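PDB 1K38: beta-lactamase OXA-2, which hydrolyses the beta-lactam ring of penicillins, oxacillin among them, as a class D serine beta-lactamase and so confers antibiotic resistance. Local coordinates for residues H57-V67 / Y104-K115. Residues are numbered along the deposited sequence; the frame is centred on the assembly and turned at random.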
loop_
_atom_site.group_PDB
_atom_site.type_symbol
_atom_site.label_atom_id
_atom_site.label_comp_id
_atom_site.label_asym_id
_atom_site.label_seq_id
_atom_site.Cartn_x
_atom_site.Cartn_y
_atom_site.Cartn_z
ATOM N N HIS A 57 14.638 -9.738 -4.336
ATOM C CA HIS A 57 15.649 -9.056 -5.145
ATOM C C HIS A 57 15.572 -7.539 -4.974
ATOM O O HIS A 57 16.599 -6.855 -4.978
ATOM C CB HIS A 57 15.494 -9.430 -6.627
ATOM C CG HIS A 57 16.764 -9.320 -7.419
ATOM N ND1 HIS A 57 16.838 -9.647 -8.755
ATOM C CD2 HIS A 57 18.008 -8.917 -7.061
ATOM C CE1 HIS A 57 18.073 -9.452 -9.188
ATOM N NE2 HIS A 57 18.802 -9.008 -8.179
ATOM N N THR A 58 14.363 -7.006 -4.821
ATOM C CA THR A 58 14.213 -5.567 -4.633
ATOM C C THR A 58 14.879 -5.175 -3.314
ATOM O O THR A 58 15.495 -4.110 -3.216
ATOM C CB THR A 58 12.727 -5.143 -4.613
ATOM O OG1 THR A 58 12.111 -5.497 -5.860
ATOM C CG2 THR A 58 12.603 -3.637 -4.417
ATOM N N LEU A 59 14.753 -6.031 -2.301
ATOM C CA LEU A 59 15.381 -5.769 -1.009
ATOM C C LEU A 59 16.899 -5.766 -1.206
ATOM O O LEU A 59 17.593 -4.889 -0.694
ATOM C CB LEU A 59 14.989 -6.839 0.016
ATOM C CG LEU A 59 13.516 -6.902 0.433
ATOM C CD1 LEU A 59 13.281 -8.137 1.291
ATOM C CD2 LEU A 59 13.144 -5.636 1.197
ATOM N N PHE A 60 17.411 -6.747 -1.950
ATOM C CA PHE A 60 18.850 -6.827 -2.218
ATOM C C PHE A 60 19.333 -5.535 -2.871
ATOM O O PHE A 60 20.338 -4.953 -2.459
ATOM C CB PHE A 60 19.183 -7.968 -3.193
ATOM C CG PHE A 60 18.929 -9.356 -2.661
ATOM C CD1 PHE A 60 18.261 -9.575 -1.458
ATOM C CD2 PHE A 60 19.344 -10.461 -3.403
ATOM C CE1 PHE A 60 18.010 -10.874 -1.007
ATOM C CE2 PHE A 60 19.100 -11.759 -2.960
ATOM C CZ PHE A 60 18.432 -11.967 -1.762
ATOM N N ALA A 61 18.616 -5.113 -3.911
ATOM C CA ALA A 61 18.954 -3.913 -4.671
ATOM C C ALA A 61 18.920 -2.635 -3.839
ATOM O O ALA A 61 19.796 -1.781 -3.973
ATOM C CB ALA A 61 18.020 -3.781 -5.874
ATOM N N LEU A 62 17.910 -2.494 -2.988
ATOM C CA LEU A 62 17.806 -1.307 -2.146
ATOM C C LEU A 62 18.936 -1.311 -1.117
ATOM O O LEU A 62 19.553 -0.276 -0.847
ATOM C CB LEU A 62 16.453 -1.281 -1.429
ATOM C CG LEU A 62 15.231 -0.946 -2.291
ATOM C CD1 LEU A 62 13.969 -1.421 -1.581
ATOM C CD2 LEU A 62 15.176 0.553 -2.559
ATOM N N ASP A 63 19.203 -2.483 -0.550
ATOM C CA ASP A 63 20.248 -2.621 0.454
ATOM C C ASP A 63 21.631 -2.351 -0.126
ATOM O O ASP A 63 22.473 -1.741 0.530
ATOM C CB ASP A 63 20.210 -4.024 1.069
ATOM C CG ASP A 63 21.131 -4.157 2.265
ATOM O OD1 ASP A 63 22.317 -4.504 2.075
ATOM O OD2 ASP A 63 20.670 -3.902 3.397
ATOM N N ALA A 64 21.852 -2.789 -1.361
ATOM C CA ALA A 64 23.143 -2.606 -2.026
ATOM C C ALA A 64 23.286 -1.231 -2.672
ATOM O O ALA A 64 24.369 -0.863 -3.133
ATOM C CB ALA A 64 23.341 -3.689 -3.078
ATOM N N GLY A 65 22.194 -0.477 -2.707
ATOM C CA GLY A 65 22.235 0.844 -3.305
ATOM C C GLY A 65 22.153 0.816 -4.819
ATOM O O GLY A 65 22.501 1.798 -5.476
ATOM N N ALA A 66 21.703 -0.309 -5.377
ATOM C CA ALA A 66 21.559 -0.443 -6.824
ATOM C C ALA A 66 20.386 0.418 -7.272
ATOM O O ALA A 66 20.307 0.827 -8.428
ATOM C CB ALA A 66 21.324 -1.903 -7.205
ATOM N N VAL A 67 19.466 0.672 -6.344
ATOM C CA VAL A 67 18.314 1.524 -6.602
ATOM C C VAL A 67 18.100 2.339 -5.328
ATOM O O VAL A 67 18.156 1.804 -4.219
ATOM C CB VAL A 67 17.041 0.703 -6.951
ATOM C CG1 VAL A 67 16.736 -0.314 -5.855
ATOM C CG2 VAL A 67 15.865 1.645 -7.160
ATOM N N TYR A 104 15.925 -5.699 -13.295
ATOM C CA TYR A 104 16.567 -6.486 -12.258
ATOM C C TYR A 104 17.876 -7.119 -12.713
ATOM O O TYR A 104 18.700 -7.505 -11.888
ATOM C CB TYR A 104 15.584 -7.521 -11.699
ATOM C CG TYR A 104 14.536 -6.865 -10.823
ATOM C CD1 TYR A 104 13.526 -6.081 -11.379
ATOM C CD2 TYR A 104 14.610 -6.952 -9.431
ATOM C CE1 TYR A 104 12.613 -5.396 -10.574
ATOM C CE2 TYR A 104 13.701 -6.270 -8.613
ATOM C CZ TYR A 104 12.707 -5.492 -9.192
ATOM O OH TYR A 104 11.815 -4.804 -8.399
ATOM N N GLU A 105 18.074 -7.212 -14.024
ATOM C CA GLU A 105 19.324 -7.753 -14.542
ATOM C C GLU A 105 20.383 -6.701 -14.225
ATOM O O GLU A 105 21.526 -7.024 -13.902
ATOM C CB GLU A 105 19.235 -7.975 -16.053
ATOM C CG GLU A 105 18.408 -9.191 -16.447
ATOM C CD GLU A 105 18.286 -9.348 -17.950
ATOM O OE1 GLU A 105 19.330 -9.312 -18.637
ATOM O OE2 GLU A 105 17.149 -9.510 -18.444
ATOM N N LEU A 106 19.983 -5.435 -14.306
ATOM C CA LEU A 106 20.884 -4.332 -14.000
ATOM C C LEU A 106 21.291 -4.415 -12.534
ATOM O O LEU A 106 22.466 -4.258 -12.196
ATOM C CB LEU A 106 20.195 -2.990 -14.275
ATOM C CG LEU A 106 20.234 -2.445 -15.708
ATOM C CD1 LEU A 106 21.627 -1.919 -16.009
ATOM C CD2 LEU A 106 19.841 -3.525 -16.704
ATOM N N PHE A 107 20.317 -4.668 -11.661
ATOM C CA PHE A 107 20.598 -4.776 -10.233
ATOM C C PHE A 107 21.537 -5.948 -9.972
ATOM O O PHE A 107 22.492 -5.832 -9.207
ATOM C CB PHE A 107 19.317 -5.008 -9.422
ATOM C CG PHE A 107 18.300 -3.903 -9.529
ATOM C CD1 PHE A 107 18.668 -2.615 -9.901
ATOM C CD2 PHE A 107 16.969 -4.153 -9.208
ATOM C CE1 PHE A 107 17.724 -1.589 -9.950
ATOM C CE2 PHE A 107 16.017 -3.137 -9.252
ATOM C CZ PHE A 107 16.394 -1.852 -9.624
ATOM N N ALA A 108 21.245 -7.082 -10.602
ATOM C CA ALA A 108 22.054 -8.282 -10.427
ATOM C C ALA A 108 23.515 -8.036 -10.793
ATOM O O ALA A 108 24.422 -8.481 -10.090
ATOM C CB ALA A 108 21.482 -9.421 -11.268
ATOM N N LYS A 109 23.733 -7.321 -11.891
ATOM C CA LYS A 109 25.086 -7.018 -12.344
ATOM C C LYS A 109 25.818 -6.168 -11.311
ATOM O O LYS A 109 26.978 -6.431 -10.987
ATOM C CB LYS A 109 25.038 -6.286 -13.686
ATOM C CG LYS A 109 26.402 -5.978 -14.280
ATOM C CD LYS A 109 26.270 -5.253 -15.609
ATOM C CE LYS A 109 27.636 -4.925 -16.196
ATOM N NZ LYS A 109 28.442 -6.155 -16.448
ATOM N N GLU A 110 25.137 -5.157 -10.779
ATOM C CA GLU A 110 25.745 -4.283 -9.781
ATOM C C GLU A 110 25.967 -4.984 -8.445
ATOM O O GLU A 110 26.966 -4.744 -7.767
ATOM C CB GLU A 110 24.888 -3.030 -9.576
ATOM C CG GLU A 110 25.350 -2.153 -8.424
ATOM C CD GLU A 110 24.759 -0.758 -8.476
ATOM O OE1 GLU A 110 24.917 -0.008 -7.490
ATOM O OE2 GLU A 110 24.146 -0.407 -9.507
ATOM N N ILE A 111 25.036 -5.850 -8.063
ATOM C CA ILE A 111 25.150 -6.575 -6.806
ATOM C C ILE A 111 26.296 -7.583 -6.857
ATOM O O ILE A 111 27.089 -7.681 -5.920
ATOM C CB ILE A 111 23.826 -7.302 -6.474
ATOM C CG1 ILE A 111 22.730 -6.262 -6.216
ATOM C CG2 ILE A 111 24.006 -8.204 -5.262
ATOM C CD1 ILE A 111 21.354 -6.849 -5.986
ATOM N N GLY A 112 26.386 -8.322 -7.958
ATOM C CA GLY A 112 27.446 -9.305 -8.099
ATOM C C GLY A 112 27.074 -10.654 -7.514
ATOM O O GLY A 112 26.224 -10.742 -6.628
ATOM N N ASP A 113 27.725 -11.705 -8.000
ATOM C CA ASP A 113 27.453 -13.061 -7.536
ATOM C C ASP A 113 27.780 -13.301 -6.066
ATOM O O ASP A 113 26.989 -13.901 -5.341
ATOM C CB ASP A 113 28.208 -14.074 -8.402
ATOM C CG ASP A 113 28.111 -15.489 -7.861
ATOM O OD1 ASP A 113 28.865 -15.823 -6.922
ATOM O OD2 ASP A 113 27.273 -16.267 -8.367
ATOM N N ASP A 114 28.945 -12.839 -5.627
ATOM C CA ASP A 114 29.348 -13.030 -4.239
ATOM C C ASP A 114 28.338 -12.450 -3.256
ATOM O O ASP A 114 27.937 -13.116 -2.302
ATOM C CB ASP A 114 30.720 -12.400 -3.989
ATOM C CG ASP A 114 31.831 -13.116 -4.731
ATOM O OD1 ASP A 114 31.920 -14.356 -4.614
ATOM O OD2 ASP A 114 32.619 -12.437 -5.425
ATOM N N LYS A 115 27.927 -11.209 -3.492
ATOM C CA LYS A 115 26.974 -10.556 -2.608
ATOM C C LYS A 115 25.600 -11.214 -2.710
ATOM O O LYS A 115 24.895 -11.347 -1.709
ATOM C CB LYS A 115 26.877 -9.065 -2.944
ATOM C CG LYS A 115 26.260 -8.229 -1.837
ATOM C CD LYS A 115 26.396 -6.736 -2.106
ATOM C CE LYS A 115 25.895 -5.927 -0.917
ATOM N NZ LYS A 115 26.026 -4.455 -1.117
#
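The axes of helix segments 57-64 and 104-111 come within 9.9 Å, their N-to-C directions 51° apart, and the seam is filled by knobs from both sides. From one side His-57 settles among Tyr-104, Phe-107, Ala-108 and Ile-111. Its CG stands anti to the backbone N (chi1 -154°), which carries the imidazole across to the other helix, where ND1 lies 3.6 Å from Tyr-104 CD2 at the edge of the phenol; the small Ala-108 meets the imidazole edge with its CB. In return Ile-111 enters the hole formed by His-57, Phe-60, Ala-61 and Ala-64, its CD1 reaching 3.7 Å from Phe-60 CB. Ala-61 suits its place by offering a bare methyl, whose CB lies over one face of the Phe-107 ring in a CH-pi contact, 3.9 Å from the centroid. Val-67 CB and Ala-66 CB extend this apolar packing round the same ring, after a Schellman motif with Gly-65, at positive phi, has ended the first helix. At the more open margin, the extended Glu-110 lays its carboxylate against Ala-66, while Lys-115 brings NZ to 3.4 Å from Ala-64 CB. The hydrogen bond across the seam runs from Tyr-104 OH to Thr-58 OG1, 2.6 Å. Because OG1 also hydrogen-bonds the backbone O of the carboxylated lysine at position 54, this buried hydroxyl ties the tyrosine to the turn of chain bearing that residue. With the Tyr-104 side chain about 8 Å from that of the predicted nucleophile Ser-51, a largely apolar interface thus ends in a polar link beside the active site.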